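Local coordinates for protein putative C39-like peptidase (PDB 3ERV) that is of unknown function but is probably a cysteine peptidase of the papain-like clan, related to the C39 family, at residues A[57-61]-A[62-66]; A[41-44]-A[45-49]; A[202-206]-A[207-211]. All blocks are in the same frame, centred on the assembly; numbering follows the deposited sequence.

Contact 1. Residues A[57-61]-A[62-66]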
loop_
_atom_site.group_PDB
_atom_site.type_symbol
_atom_site.label_atom_id
_atom_site.label_comp_id
_atom_site.label_asym_id
_atom_site.label_seq_id
_atom_site.Cartn_x
_atom_site.Cartn_y
_atom_site.Cartn_z
ATOM N N MET A 57 -4.208 9.346 1.865
ATOM C CA MET A 57 -3.660 10.296 0.877
ATOM C C MET A 57 -4.322 10.150 -0.503
ATOM O O MET A 57 -4.663 11.163 -1.154
ATOM C CB MET A 57 -2.126 10.094 0.720
ATOM C CG MET A 57 -1.247 10.651 1.892
ATOM S SD MET A 57 0.597 10.496 1.687
ATOM C CE MET A 57 0.925 8.927 2.491
ATOM N N MET A 58 -4.485 8.910 -0.963
ATOM C CA MET A 58 -5.117 8.631 -2.261
ATOM C C MET A 58 -6.553 9.103 -2.275
ATOM O O MET A 58 -6.980 9.826 -3.209
ATOM C CB MET A 58 -5.070 7.111 -2.584
ATOM C CG MET A 58 -5.447 6.640 -4.075
ATOM S SD MET A 58 -6.066 4.927 -4.292
ATOM C CE MET A 58 -7.750 5.217 -3.691
ATOM N N LEU A 59 -7.310 8.694 -1.248
ATOM C CA LEU A 59 -8.731 9.097 -1.124
ATOM C C LEU A 59 -8.940 10.629 -1.050
ATOM O O LEU A 59 -9.833 11.167 -1.716
ATOM C CB LEU A 59 -9.340 8.438 0.127
ATOM C CG LEU A 59 -9.598 6.912 -0.054
ATOM C CD1 LEU A 59 -10.227 6.302 1.205
ATOM C CD2 LEU A 59 -10.501 6.691 -1.271
ATOM N N GLN A 60 -8.156 11.311 -0.211
ATOM C CA GLN A 60 -8.134 12.781 -0.171
ATOM C C GLN A 60 -7.911 13.420 -1.537
ATOM O O GLN A 60 -8.669 14.321 -1.939
ATOM C CB GLN A 60 -7.067 13.297 0.817
ATOM C CG GLN A 60 -7.462 13.034 2.214
ATOM C CD GLN A 60 -6.427 13.473 3.221
ATOM O OE1 GLN A 60 -5.420 14.117 2.868
ATOM N NE2 GLN A 60 -6.668 13.130 4.509
ATOM N N TYR A 61 -6.864 12.991 -2.245
ATOM C CA TYR A 61 -6.602 13.538 -3.586
ATOM C C TYR A 61 -7.762 13.257 -4.541
ATOM O O TYR A 61 -8.056 14.057 -5.410
ATOM C CB TYR A 61 -5.373 12.888 -4.192
ATOM C CG TYR A 61 -4.767 13.616 -5.355
ATOM C CD1 TYR A 61 -4.290 14.921 -5.210
ATOM C CD2 TYR A 61 -4.638 12.984 -6.598
ATOM C CE1 TYR A 61 -3.656 15.567 -6.278
ATOM C CE2 TYR A 61 -4.048 13.625 -7.684
ATOM C CZ TYR A 61 -3.551 14.902 -7.510
ATOM O OH TYR A 61 -2.954 15.513 -8.555
ATOM N N ALA A 62 -8.400 12.110 -4.384
ATOM C CA ALA A 62 -9.590 11.802 -5.181
ATOM C C ALA A 62 -10.825 12.648 -4.792
ATOM O O ALA A 62 -11.854 12.547 -5.444
ATOM C CB ALA A 62 -9.904 10.316 -5.099
ATOM N N GLY A 63 -10.736 13.473 -3.737
ATOM C CA GLY A 63 -11.858 14.308 -3.382
ATOM C C GLY A 63 -12.645 13.873 -2.148
ATOM O O GLY A 63 -13.639 14.502 -1.792
ATOM N N ILE A 64 -12.207 12.808 -1.473
ATOM C CA ILE A 64 -12.951 12.313 -0.307
ATOM C C ILE A 64 -12.429 12.965 0.981
ATOM O O ILE A 64 -11.201 13.027 1.184
ATOM C CB ILE A 64 -12.830 10.762 -0.169
ATOM C CG1 ILE A 64 -13.183 10.071 -1.500
ATOM C CG2 ILE A 64 -13.654 10.257 1.076
ATOM C CD1 ILE A 64 -14.630 10.316 -1.965
ATOM N N THR A 65 -13.337 13.434 1.843
ATOM C CA THR A 65 -12.948 13.853 3.187
ATOM C C THR A 65 -12.766 12.590 4.062
ATOM O O THR A 65 -13.720 11.880 4.353
ATOM C CB THR A 65 -14.032 14.756 3.833
ATOM O OG1 THR A 65 -14.186 15.924 3.028
ATOM C CG2 THR A 65 -13.667 15.177 5.331
ATOM N N VAL A 66 -11.550 12.296 4.473
ATOM C CA VAL A 66 -11.347 11.125 5.302
ATOM C C VAL A 66 -9.966 11.238 5.948
ATOM O O VAL A 66 -9.100 11.935 5.428
ATOM C CB VAL A 66 -11.495 9.805 4.469
ATOM C CG1 VAL A 66 -10.351 9.668 3.416
ATOM C CG2 VAL A 66 -11.599 8.558 5.425
#
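Gln60 reaches forward from the last turn of helix 50-61 to the backbone carbonyl of Val66. Its CG lies anti to its own carbonyl carbon (chi1 -71°), and the chain then runs extended. This carries the amide alongside the loop that follows the helix. Gln60 NE2 donates to Val66 O over 2.9 Å. The bond is nearly straight, with 168° at the hydrogen. The oxygen lies in the plane of the Gln60 amide, and the NH2 meets it almost end-on to the C=O.

Leu59 and Val66 supply the apolar part. Their side chains meet at an oblique angle. Val66 CG1 sits 3.7 Å from Leu59 CB and also approaches Leu59 CD1. Ile64 lies beside them, with its CB 4.2 Å from Leu59 CB. Tyr119 of helix 109-119 touches all three residues, and Leu71 of helix 68-74 touches Leu59 and Val66.

At the end of the helix the backbone closes in a Schellman motif. Gly63 has positive phi (106°), a conformation suited to glycine because a CB would press on the preceding carbonyl. Gly63 N bonds to Gln60 O, and Ile64 N bonds to Leu59 O at 2.9 Å. Ala62 N still makes the helical bond to Met58 O. The CA-H of Gln60 also points at Ile64 O, with CA to O at 3.4 Å.

The carbonyls of Met58, Leu59 and Gln60 thus receive donors from Ala62, Ile64 and Gly63. The amide of Gln60 ties down the loop beyond, and the apolar side chains are packed against two further helices.

Contact 2. Residues A[41-44]-A[45-49]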
loop_
_atom_site.group_PDB
_atom_site.type_symbol
_atom_site.label_atom_id
_atom_site.label_comp_id
_atom_site.label_asym_id
_atom_site.label_seq_id
_atom_site.Cartn_x
_atom_site.Cartn_y
_atom_site.Cartn_z
ATOM N N GLN A 41 1.661 11.332 7.577
ATOM C CA GLN A 41 2.565 10.422 8.249
ATOM C C GLN A 41 1.711 9.470 9.087
ATOM O O GLN A 41 0.747 9.930 9.681
ATOM C CB GLN A 41 3.512 11.223 9.166
ATOM C CG GLN A 41 4.625 11.967 8.382
ATOM C CD GLN A 41 5.534 11.019 7.565
ATOM O OE1 GLN A 41 6.626 10.624 8.030
ATOM N NE2 GLN A 41 5.087 10.651 6.327
ATOM N N GLN A 42 2.065 8.172 9.149
ATOM C CA GLN A 42 1.315 7.245 10.007
ATOM C C GLN A 42 1.535 7.519 11.511
ATOM O O GLN A 42 0.589 7.410 12.306
ATOM C CB GLN A 42 1.619 5.778 9.666
ATOM C CG GLN A 42 3.088 5.312 9.906
ATOM C CD GLN A 42 3.363 3.952 9.269
ATOM O OE1 GLN A 42 3.405 3.827 8.063
ATOM N NE2 GLN A 42 3.535 2.927 10.092
ATOM N N LEU A 43 2.771 7.876 11.889
ATOM C CA LEU A 43 3.098 8.129 13.301
ATOM C C LEU A 43 2.728 9.531 13.629
ATOM O O LEU A 43 2.708 10.371 12.746
ATOM C CB LEU A 43 4.606 7.954 13.580
ATOM C CG LEU A 43 5.157 6.581 13.286
ATOM C CD1 LEU A 43 6.697 6.589 13.279
ATOM C CD2 LEU A 43 4.596 5.585 14.315
ATOM N N PRO A 44 2.438 9.806 14.907
ATOM C CA PRO A 44 2.595 8.839 16.006
ATOM C C PRO A 44 1.403 7.870 16.251
ATOM O O PRO A 44 1.583 6.855 16.915
ATOM C CB PRO A 44 2.742 9.760 17.226
ATOM C CG PRO A 44 1.861 10.958 16.875
ATOM C CD PRO A 44 2.159 11.181 15.412
ATOM N N GLU A 45 0.207 8.194 15.753
ATOM C CA GLU A 45 -1.019 7.426 16.055
ATOM C C GLU A 45 -1.082 5.950 15.602
ATOM O O GLU A 45 -1.682 5.123 16.266
ATOM C CB GLU A 45 -2.227 8.169 15.493
ATOM C CG GLU A 45 -2.274 9.573 15.978
ATOM C CD GLU A 45 -1.587 10.591 15.084
ATOM O OE1 GLU A 45 -0.692 10.314 14.248
ATOM O OE2 GLU A 45 -1.979 11.729 15.248
ATOM N N LEU A 46 -0.446 5.615 14.496
ATOM C CA LEU A 46 -0.624 4.287 13.878
ATOM C C LEU A 46 0.712 3.630 13.657
ATOM O O LEU A 46 1.315 3.853 12.609
ATOM C CB LEU A 46 -1.346 4.410 12.528
ATOM C CG LEU A 46 -2.778 5.002 12.542
ATOM C CD1 LEU A 46 -3.408 4.876 11.146
ATOM C CD2 LEU A 46 -3.632 4.217 13.597
ATOM N N ASP A 47 1.169 2.831 14.625
ATOM C CA ASP A 47 2.485 2.165 14.498
ATOM C C ASP A 47 2.504 1.300 13.260
ATOM O O ASP A 47 3.528 1.239 12.557
ATOM C CB ASP A 47 2.831 1.290 15.723
ATOM C CG ASP A 47 3.271 2.111 16.916
ATOM O OD1 ASP A 47 3.572 3.318 16.734
ATOM O OD2 ASP A 47 3.235 1.580 18.054
ATOM N N ARG A 48 1.357 0.677 12.951
ATOM C CA ARG A 48 1.292 -0.117 11.743
ATOM C C ARG A 48 0.296 0.437 10.734
ATOM O O ARG A 48 -0.477 -0.319 10.135
ATOM C CB ARG A 48 0.969 -1.587 12.032
ATOM C CG ARG A 48 2.087 -2.324 12.754
ATOM C CD ARG A 48 1.824 -3.833 12.933
ATOM N NE ARG A 48 2.795 -4.427 13.878
ATOM C CZ ARG A 48 2.648 -4.489 15.210
ATOM N NH1 ARG A 48 1.537 -4.034 15.819
ATOM N NH2 ARG A 48 3.615 -5.045 15.959
ATOM N N GLY A 49 0.317 1.747 10.535
ATOM C CA GLY A 49 -0.646 2.356 9.640
ATOM C C GLY A 49 -0.224 2.710 8.219
ATOM O O GLY A 49 -0.877 3.536 7.600
#
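This is a local turn contact in the loop that leads from strand 32-33 into helix 50-61, held mainly by Gln42. The backbone folds back so that Leu46 N bonds to Gln42 O at 3.0 Å. The peptide bond between Leu43 and Pro44 is cis, which bends the chain within the turn that this bond closes. A type I beta turn from Leu46 to Gly49 follows, and Gly49 takes the N-cap position of the helix.

The side chain of Gln42 lies across this second turn. Its CG sits between the backbone N and the carbonyl carbon (chi1 64°), and the chain is extended beyond it. Gln42 CB and Gln42 CG each pass 3.5 Å from Leu46 O. The amide then reaches Asp47 O, 3.0 Å from Gln42 NE2, in a weak bond with a poor angle of 121°.

Leu43 and Asp47 meet at about a right angle. Leu43 CD2 is 3.5 Å from Asp47 OD1. Glu45 lies side by side with the Pro44 ring and bends at chi2 (92°). This bend sets Glu45 OE1 3.2 Å from Pro44 CD. Both acids have partners elsewhere: Glu45 OE1 forms a salt bridge with Lys68, and Asp47 OD2 accepts a bond from Phe100 N.

Gln42 also touches Cys50, part of a possible Cys-His-Asp triad with His178 and Asp194, as expected for a clan CA peptidase. In papain-like enzymes a glutamine a few residues before the cysteine helps form the oxyanion hole, together with the cysteine's backbone N-H; Gln42 may play that part. Leu46 packs on helices 50-61 and 68-74, while Gln42 pairs by backbone with Pro195, just after strand 189-193.

Contact 3. Residues A[202-206]-A[207-211]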
loop_
_atom_site.group_PDB
_atom_site.type_symbol
_atom_site.label_atom_id
_atom_site.label_comp_id
_atom_site.label_asym_id
_atom_site.label_seq_id
_atom_site.Cartn_x
_atom_site.Cartn_y
_atom_site.Cartn_z
ATOM N N VAL A 202 10.738 12.306 -2.015
ATOM C CA VAL A 202 11.291 10.987 -1.796
ATOM C C VAL A 202 11.377 10.320 -3.149
ATOM O O VAL A 202 10.353 10.014 -3.773
ATOM C CB VAL A 202 10.396 10.095 -0.871
ATOM C CG1 VAL A 202 10.949 8.703 -0.809
ATOM C CG2 VAL A 202 10.266 10.652 0.528
ATOM N N LYS A 203 12.587 10.118 -3.647
ATOM C CA LYS A 203 12.710 9.369 -4.890
ATOM C C LYS A 203 13.632 8.221 -4.697
ATOM O O LYS A 203 14.526 8.291 -3.877
ATOM C CB LYS A 203 13.191 10.240 -6.032
ATOM C CG LYS A 203 14.590 10.686 -5.930
ATOM C CD LYS A 203 14.848 11.619 -7.087
ATOM C CE LYS A 203 16.301 11.653 -7.491
ATOM N NZ LYS A 203 16.350 11.953 -8.954
ATOM N N VAL A 204 13.380 7.142 -5.418
ATOM C CA VAL A 204 14.149 5.941 -5.238
ATOM C C VAL A 204 14.424 5.430 -6.628
ATOM O O VAL A 204 13.656 5.716 -7.538
ATOM C CB VAL A 204 13.387 4.877 -4.396
ATOM C CG1 VAL A 204 12.932 5.473 -3.079
ATOM C CG2 VAL A 204 12.203 4.316 -5.168
ATOM N N PRO A 205 15.557 4.719 -6.799
ATOM C CA PRO A 205 15.940 4.040 -8.037
ATOM C C PRO A 205 14.799 3.208 -8.602
ATOM O O PRO A 205 14.324 2.258 -7.959
ATOM C CB PRO A 205 17.099 3.116 -7.609
ATOM C CG PRO A 205 17.622 3.693 -6.308
ATOM C CD PRO A 205 16.659 4.754 -5.811
ATOM N N ARG A 206 14.406 3.556 -9.817
ATOM C CA ARG A 206 13.251 2.969 -10.460
ATOM C C ARG A 206 13.298 1.447 -10.590
ATOM O O ARG A 206 12.339 0.738 -10.205
ATOM C CB ARG A 206 13.033 3.642 -11.822
ATOM C CG ARG A 206 11.915 3.084 -12.691
ATOM C CD ARG A 206 11.732 4.038 -13.881
ATOM N NE ARG A 206 10.970 3.447 -14.969
ATOM C CZ ARG A 206 10.445 4.151 -15.972
ATOM N NH1 ARG A 206 10.615 5.466 -16.004
ATOM N NH2 ARG A 206 9.744 3.548 -16.931
ATOM N N GLU A 207 14.392 0.931 -11.138
ATOM C CA GLU A 207 14.412 -0.478 -11.503
ATOM C C GLU A 207 14.268 -1.384 -10.295
ATOM O O GLU A 207 13.476 -2.326 -10.322
ATOM C CB GLU A 207 15.644 -0.872 -12.344
ATOM C CG GLU A 207 15.451 -2.239 -13.006
ATOM C CD GLU A 207 16.663 -2.729 -13.794
ATOM O OE1 GLU A 207 16.898 -2.221 -14.918
ATOM O OE2 GLU A 207 17.366 -3.645 -13.298
ATOM N N LYS A 208 15.037 -1.103 -9.256
ATOM C CA LYS A 208 14.989 -1.858 -8.005
ATOM C C LYS A 208 13.586 -1.777 -7.364
ATOM O O LYS A 208 13.047 -2.767 -6.848
ATOM C CB LYS A 208 16.010 -1.271 -7.036
ATOM C CG LYS A 208 17.486 -1.510 -7.418
ATOM C CD LYS A 208 17.971 -2.805 -6.829
ATOM C CE LYS A 208 18.644 -3.715 -7.884
ATOM N NZ LYS A 208 17.674 -4.596 -8.672
ATOM N N PHE A 209 13.021 -0.570 -7.403
ATOM C CA PHE A 209 11.646 -0.311 -6.991
ATOM C C PHE A 209 10.658 -1.247 -7.660
ATOM O O PHE A 209 9.823 -1.885 -6.993
ATOM C CB PHE A 209 11.249 1.140 -7.298
ATOM C CG PHE A 209 9.870 1.503 -6.780
ATOM C CD1 PHE A 209 9.718 2.081 -5.536
ATOM C CD2 PHE A 209 8.736 1.225 -7.528
ATOM C CE1 PHE A 209 8.457 2.405 -5.060
ATOM C CE2 PHE A 209 7.482 1.545 -7.071
ATOM C CZ PHE A 209 7.339 2.135 -5.836
ATOM N N GLU A 210 10.755 -1.353 -8.976
ATOM C CA GLU A 210 9.801 -2.158 -9.710
ATOM C C GLU A 210 9.925 -3.623 -9.357
ATOM O O GLU A 210 8.927 -4.359 -9.320
ATOM C CB GLU A 210 9.995 -1.968 -11.214
ATOM C CG GLU A 210 9.925 -0.526 -11.686
ATOM C CD GLU A 210 10.236 -0.404 -13.177
ATOM O OE1 GLU A 210 10.785 -1.377 -13.728
ATOM O OE2 GLU A 210 9.954 0.648 -13.801
ATOM N N GLN A 211 11.165 -4.053 -9.121
ATOM C CA GLN A 211 11.455 -5.468 -8.856
ATOM C C GLN A 211 10.973 -5.862 -7.464
ATOM O O GLN A 211 10.400 -6.950 -7.265
ATOM C CB GLN A 211 12.958 -5.736 -8.990
ATOM C CG GLN A 211 13.452 -5.731 -10.424
ATOM C CD GLN A 211 14.970 -5.780 -10.511
ATOM O OE1 GLN A 211 15.684 -5.333 -9.594
ATOM N NE2 GLN A 211 15.477 -6.312 -11.624
#
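Val204 sets its CG2 methyl against the ring of Phe209, where strand 203-205 turns into helix 206-215. The closest approach is 3.4 Å, from Val204 CG2 to Phe209 CD1. The methyl comes to the ring obliquely, and the two side chains cross at a slant. Phe209 has CG anti to its backbone N (chi1 -175°), which places CB and CD1 by Val204 CG2 while the end of the ring leads away from the strand. Phe209 CB lies close to two carbonyls of the preceding turn, 3.1 Å from Arg206 O and 3.3 Å from Pro205 O.

Pro205 is the N-cap residue. Its carbonyl O accepts a bond from Phe209 N at 3.2 Å. Glu210 N bonds to Arg206 O in the next step, at 2.9 Å. Together these bonds form the first turn of the helix.

Arg206 and Glu210 are one helical turn apart and form a salt bridge. Arg206 is extended from CG to NE, so its side chain runs past the carboxylate. Arg206 NE meets Glu210 OE2 from the syn side, but tilted out of the carboxylate plane, at 3.2 Å. The bond is somewhat bent. The guanidinium and carboxylate planes are turned 54° apart, and a single NE–OE2 bond joins them. Each group has another partner: Arg206 NH1 bonds to Asp186 O, and Glu210 OE2 is hydrogen-bonded to Tyr136 OH of helix 132-140.

The short strand axis and the helix axis are nearly perpendicular, at 84°. Strand 203-205 is an edge of the main antiparallel sheet, paired with strand 189-193. The helix packs Phe209 on Val190 of that neighbour, which Val204 touches too, and its charged pair reaches helix 132-140.

All three contacts are local turns at helix ends, and none touches another. Contacts 1 and 2 serve the same helix, 50-61: contact 2 leads into its start and contact 1 closes its finish. Helix 68-74 borders both. Contact 3 stands apart, at the start of helix 206-215 on the edge of the main sheet, its centre about 25 Å from that of contact 1. Contacts 1 and 2 are partly buried and contact 3 is on the surface. A glutamine amide bonds a backbone carbonyl in each of the first two, strongly in contact 1 and weakly in contact 2, whereas contact 3 has a salt bridge. Contact 2 alone touches the putative triad.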